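Local coordinates for protein inositol-3-phosphate synthase (PDB 1VKO) that belongs to the myo-inositol-1-phosphate synthase family, with a Rossmann-type domain that binds nicotinamide-adenine-dinucleotide, and assembles here as four chains, at residues 147-151 and 152-156; 509-513 and 514-518. All blocks are in the same frame, centred on the assembly; numbering follows the deposited sequence.

Contact 1 of 2, residues 147-151 and 152-156; sequences PILSP and NDLII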
loop_
_atom_site.group_PDB
_atom_site.type_symbol
_atom_site.label_atom_id
_atom_site.label_comp_id
_atom_site.label_asym_id
_atom_site.label_seq_id
_atom_site.Cartn_x
_atom_site.Cartn_y
_atom_site.Cartn_z
ATOM N N PRO A 147 -17.393 36.464 -14.540
ATOM C CA PRO A 147 -17.087 35.942 -15.873
ATOM C C PRO A 147 -15.591 35.719 -16.067
ATOM O O PRO A 147 -14.780 36.604 -15.765
ATOM C CB PRO A 147 -17.622 37.039 -16.819
ATOM C CG PRO A 147 -18.705 37.754 -16.016
ATOM C CD PRO A 147 -18.199 37.701 -14.590
ATOM N N ILE A 148 -15.224 34.523 -16.532
ATOM C CA ILE A 148 -13.813 34.178 -16.769
ATOM C C ILE A 148 -13.684 33.451 -18.097
ATOM O O ILE A 148 -14.669 32.996 -18.630
ATOM C CB ILE A 148 -13.228 33.309 -15.629
ATOM C CG1 ILE A 148 -14.057 32.029 -15.434
ATOM C CG2 ILE A 148 -13.094 34.120 -14.345
ATOM C CD1 ILE A 148 -13.488 31.020 -14.467
ATOM N N LEU A 149 -12.472 33.350 -18.633
ATOM C CA LEU A 149 -12.261 32.598 -19.869
ATOM C C LEU A 149 -12.621 31.112 -19.751
ATOM O O LEU A 149 -12.629 30.542 -18.660
ATOM C CB LEU A 149 -10.802 32.706 -20.295
ATOM C CG LEU A 149 -10.228 34.082 -20.576
ATOM C CD1 LEU A 149 -8.726 34.003 -20.415
ATOM C CD2 LEU A 149 -10.642 34.532 -21.992
ATOM N N SER A 150 -12.950 30.505 -20.888
ATOM C CA SER A 150 -12.911 29.059 -21.022
ATOM C C SER A 150 -11.623 28.762 -21.723
ATOM O O SER A 150 -11.182 29.572 -22.541
ATOM C CB SER A 150 -14.045 28.579 -21.923
ATOM O OG SER A 150 -13.699 27.356 -22.571
ATOM N N PRO A 151 -11.018 27.608 -21.480
ATOM C CA PRO A 151 -9.757 27.299 -22.159
ATOM C C PRO A 151 -9.953 27.233 -23.666
ATOM O O PRO A 151 -8.977 27.264 -24.397
ATOM C CB PRO A 151 -9.376 25.928 -21.598
ATOM C CG PRO A 151 -10.067 25.882 -20.241
ATOM C CD PRO A 151 -11.426 26.527 -20.557
ATOM N N ASN A 152 -11.202 27.138 -24.118
ATOM C CA ASN A 152 -11.479 27.158 -25.538
ATOM C C ASN A 152 -11.175 28.528 -26.144
ATOM O O ASN A 152 -10.951 28.620 -27.335
ATOM C CB ASN A 152 -12.930 26.729 -25.832
ATOM C CG ASN A 152 -13.237 25.321 -25.327
ATOM O OD1 ASN A 152 -12.349 24.457 -25.208
ATOM N ND2 ASN A 152 -14.497 25.084 -25.019
ATOM N N ASP A 153 -11.124 29.570 -25.306
ATOM C CA ASP A 153 -10.978 30.956 -25.761
ATOM C C ASP A 153 -9.525 31.378 -25.768
ATOM O O ASP A 153 -9.215 32.554 -26.075
ATOM C CB ASP A 153 -11.697 31.916 -24.810
ATOM C CG ASP A 153 -13.170 31.668 -24.722
ATOM O OD1 ASP A 153 -13.820 31.617 -25.799
ATOM O OD2 ASP A 153 -13.761 31.531 -23.620
ATOM N N LEU A 154 -8.636 30.461 -25.372
ATOM C CA LEU A 154 -7.202 30.774 -25.287
ATOM C C LEU A 154 -6.541 30.475 -26.611
ATOM O O LEU A 154 -6.706 29.383 -27.152
ATOM C CB LEU A 154 -6.504 29.972 -24.181
ATOM C CG LEU A 154 -6.851 30.070 -22.679
ATOM C CD1 LEU A 154 -6.086 28.977 -21.876
ATOM C CD2 LEU A 154 -6.581 31.469 -22.064
ATOM N N ILE A 155 -5.813 31.453 -27.140
ATOM C CA ILE A 155 -4.982 31.244 -28.322
ATOM C C ILE A 155 -3.567 30.936 -27.859
ATOM O O ILE A 155 -2.968 31.734 -27.130
ATOM C CB ILE A 155 -4.933 32.542 -29.182
ATOM C CG1 ILE A 155 -6.284 32.846 -29.857
ATOM C CG2 ILE A 155 -3.854 32.424 -30.229
ATOM C CD1 ILE A 155 -7.140 33.909 -29.145
ATOM N N ILE A 156 -2.988 29.839 -28.328
ATOM C CA ILE A 156 -1.712 29.388 -27.793
ATOM C C ILE A 156 -0.564 29.215 -28.800
ATOM O O ILE A 156 -0.680 28.484 -29.757
ATOM C CB ILE A 156 -1.911 28.078 -27.028
ATOM C CG1 ILE A 156 -2.887 28.254 -25.866
ATOM C CG2 ILE A 156 -0.557 27.494 -26.605
ATOM C CD1 ILE A 156 -3.064 26.974 -25.011
#
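Ser150 and Asp153 close a type I turn, in which Pro151 and Asn152 hold the central helical angles and Asp153 N gives its hydrogen to Ser150 O at 2.8 Å. That donor stands above the carbonyl plane, 46° out of it. A second turn overlaps the first through a long, weak bond from Leu154 N to Pro151 O, and together they make a short 3-10 segment. The two polar side chains reach across it in opposite directions. Ser150 reaches forward: its chi1 of 153° sets OG away from the backbone N, and OG accepts from Asn152 N at 2.9 Å, the ring of an ST turn. Asp153 reaches back, OD2 accepting from Ser150 N at 3.0 Å, by its anti side and 20° out of the carboxylate plane. This is one half of a capping box; the reciprocal bond, from Asp153 N to OG, is absent. This turn delivers the chain into strand 154-159, an outermost strand of the parallel sheet in the Rossmann-type fold, next to strand 77-82. On the apolar side, Leu149 and Leu154 cross at about a right angle, CD1 of Leu149 meeting CD2 of Leu154 at 3.7 Å; both side chains also lie on Thr77. CD2 of Leu149 packs 4.0 Å from Asp153 CB. Asn152 OD1 is hydrogen-bonded to Tyr116 OH, while Pro151 rests on Tyr449 and Ile453 of helix 440-458.

Contact 2 of 2, residues 509-513 and 514-518; sequences VTALA and GFPSD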
loop_
_atom_site.group_PDB
_atom_site.type_symbol
_atom_site.label_atom_id
_atom_site.label_comp_id
_atom_site.label_asym_id
_atom_site.label_seq_id
_atom_site.Cartn_x
_atom_site.Cartn_y
_atom_site.Cartn_z
ATOM N N VAL A 509 -13.727 35.883 -5.284
ATOM C CA VAL A 509 -14.649 36.053 -6.428
ATOM C C VAL A 509 -16.078 36.309 -5.993
ATOM O O VAL A 509 -16.830 36.935 -6.732
ATOM C CB VAL A 509 -14.627 34.880 -7.459
ATOM C CG1 VAL A 509 -13.241 34.703 -8.037
ATOM C CG2 VAL A 509 -15.076 33.594 -6.810
ATOM N N THR A 510 -16.472 35.836 -4.807
ATOM C CA THR A 510 -17.817 36.155 -4.339
ATOM C C THR A 510 -17.915 37.598 -3.905
ATOM O O THR A 510 -18.909 38.252 -4.230
ATOM C CB THR A 510 -18.395 35.165 -3.314
ATOM O OG1 THR A 510 -17.501 34.959 -2.220
ATOM C CG2 THR A 510 -18.492 33.799 -3.933
ATOM N N ALA A 511 -16.883 38.097 -3.218
ATOM C CA ALA A 511 -16.721 39.537 -2.900
ATOM C C ALA A 511 -16.752 40.451 -4.137
ATOM O O ALA A 511 -17.459 41.475 -4.143
ATOM C CB ALA A 511 -15.440 39.773 -2.107
ATOM N N LEU A 512 -15.992 40.087 -5.176
ATOM C CA LEU A 512 -16.097 40.760 -6.482
ATOM C C LEU A 512 -17.524 40.780 -7.024
ATOM O O LEU A 512 -18.007 41.848 -7.423
ATOM C CB LEU A 512 -15.150 40.160 -7.528
ATOM C CG LEU A 512 -13.674 40.153 -7.118
ATOM C CD1 LEU A 512 -12.859 39.260 -8.027
ATOM C CD2 LEU A 512 -13.083 41.543 -7.056
ATOM N N ALA A 513 -18.191 39.621 -7.018
ATOM C CA ALA A 513 -19.529 39.459 -7.631
ATOM C C ALA A 513 -20.665 40.067 -6.838
ATOM O O ALA A 513 -21.736 40.314 -7.410
ATOM C CB ALA A 513 -19.838 37.997 -7.913
ATOM N N GLY A 514 -20.443 40.269 -5.536
ATOM C CA GLY A 514 -21.380 40.980 -4.661
ATOM C C GLY A 514 -22.010 40.143 -3.557
ATOM O O GLY A 514 -22.776 40.649 -2.734
ATOM N N PHE A 515 -21.683 38.858 -3.509
ATOM C CA PHE A 515 -22.356 37.968 -2.548
ATOM C C PHE A 515 -21.440 37.053 -1.717
ATOM O O PHE A 515 -21.531 35.828 -1.839
ATOM C CB PHE A 515 -23.482 37.171 -3.232
ATOM C CG PHE A 515 -23.107 36.574 -4.572
ATOM C CD1 PHE A 515 -22.350 35.412 -4.642
ATOM C CD2 PHE A 515 -23.577 37.139 -5.758
ATOM C CE1 PHE A 515 -22.030 34.831 -5.853
ATOM C CE2 PHE A 515 -23.252 36.569 -6.995
ATOM C CZ PHE A 515 -22.485 35.401 -7.035
ATOM N N PRO A 516 -20.568 37.634 -0.893
ATOM C CA PRO A 516 -19.770 36.849 0.034
ATOM C C PRO A 516 -20.636 36.588 1.222
ATOM O O PRO A 516 -21.611 37.284 1.357
ATOM C CB PRO A 516 -18.613 37.796 0.426
ATOM C CG PRO A 516 -19.130 39.239 0.100
ATOM C CD PRO A 516 -20.281 39.079 -0.808
ATOM N N SER A 517 -20.273 35.627 2.087
ATOM C CA SER A 517 -21.075 35.263 3.274
ATOM C C SER A 517 -20.307 34.562 4.405
ATOM O O SER A 517 -19.087 34.334 4.325
ATOM C CB SER A 517 -22.227 34.367 2.862
ATOM O OG SER A 517 -21.753 33.076 2.567
ATOM N N ASP A 518 -21.037 34.218 5.457
ATOM C CA ASP A 518 -20.511 33.383 6.524
ATOM C C ASP A 518 -21.048 31.969 6.438
ATOM O O ASP A 518 -21.385 31.348 7.457
ATOM C CB ASP A 518 -20.894 33.981 7.863
ATOM C CG ASP A 518 -20.161 35.257 8.143
ATOM O OD1 ASP A 518 -18.922 35.281 7.966
ATOM O OD2 ASP A 518 -20.745 36.274 8.553
HETATM O O HOH W 1 -17.947 33.500 0.705
#
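Thr510 O, in the last turn of helix 498-513, takes two backbone hydrogens as the chain leaves the helix: from Gly514 N at 2.9 Å and from Phe515 N, also at 2.9 Å. The first donor is tilted from the carbonyl plane, and the second stands well above it. The bond from Phe515 and the positive phi of Gly514 (115°) are the marks of a Schellman motif. It is incomplete, because Gly514 N bonds to Thr510 O and not to Ala511 O. At that phi, Ala513 O lies close to where a side chain would leave the alpha carbon, in keeping with a glycine here. The side chain of Thr510 lies against the outgoing chain at residues 515-516. Its CB touches Phe515 O at 3.5 Å. OG1 lies 3.7 Å from Pro516 CA, and its hydroxyl is bonded to Thr506 O and Lys507 O, one turn back in the helix; a water donates to the same OG1 at 3.3 Å and weakly accepts from Ser517 N. CG2 approaches the ring of Phe515 obliquely, 4.2 Å from CE1. The Phe515 ring, placed by CG standing between its own N and carbonyl carbon (chi1 45°), comes back against the last helical residue, where Ala513 CB sits over one face in a CH-pi contact, 28° off the normal. Pro516 CG packs 3.9 Å from Ala511 CA. Beyond the turn, Asp518 OD2 forms a salt bridge with Arg46 of its own chain and OD1 one with Lys507 of the second subunit, whose Val59 packs on Phe515. Two backbone donors thus satisfy the carbonyl of buried Thr510, with Pro516 CD beside it, while Ser41 OG of strand 38-53 binds Ala511 O: backbone and side chain share the helix end.

From the N terminus the chain reaches contact 1 first, in the loop between strands 136-141 and 154-159, where a tight turn is closed before the edge strand of the parallel sheet begins. Contact 2 follows some 350 residues later, at the exit from helix 498-513. The two are in series, so they neither nest nor cross, and they do not touch: nearest atoms are about 6 Å apart, centres about 23 Å. The loop just before residue 147 connects them, since Val509 and Ala513 pack on Ile145 and Leu512 on Val146. Contact 1 belongs to the nucleotide-binding sheet; contact 2 joins the last helix, 498-513, to strands 24-27, 38-53 and 56-71 and to the second subunit.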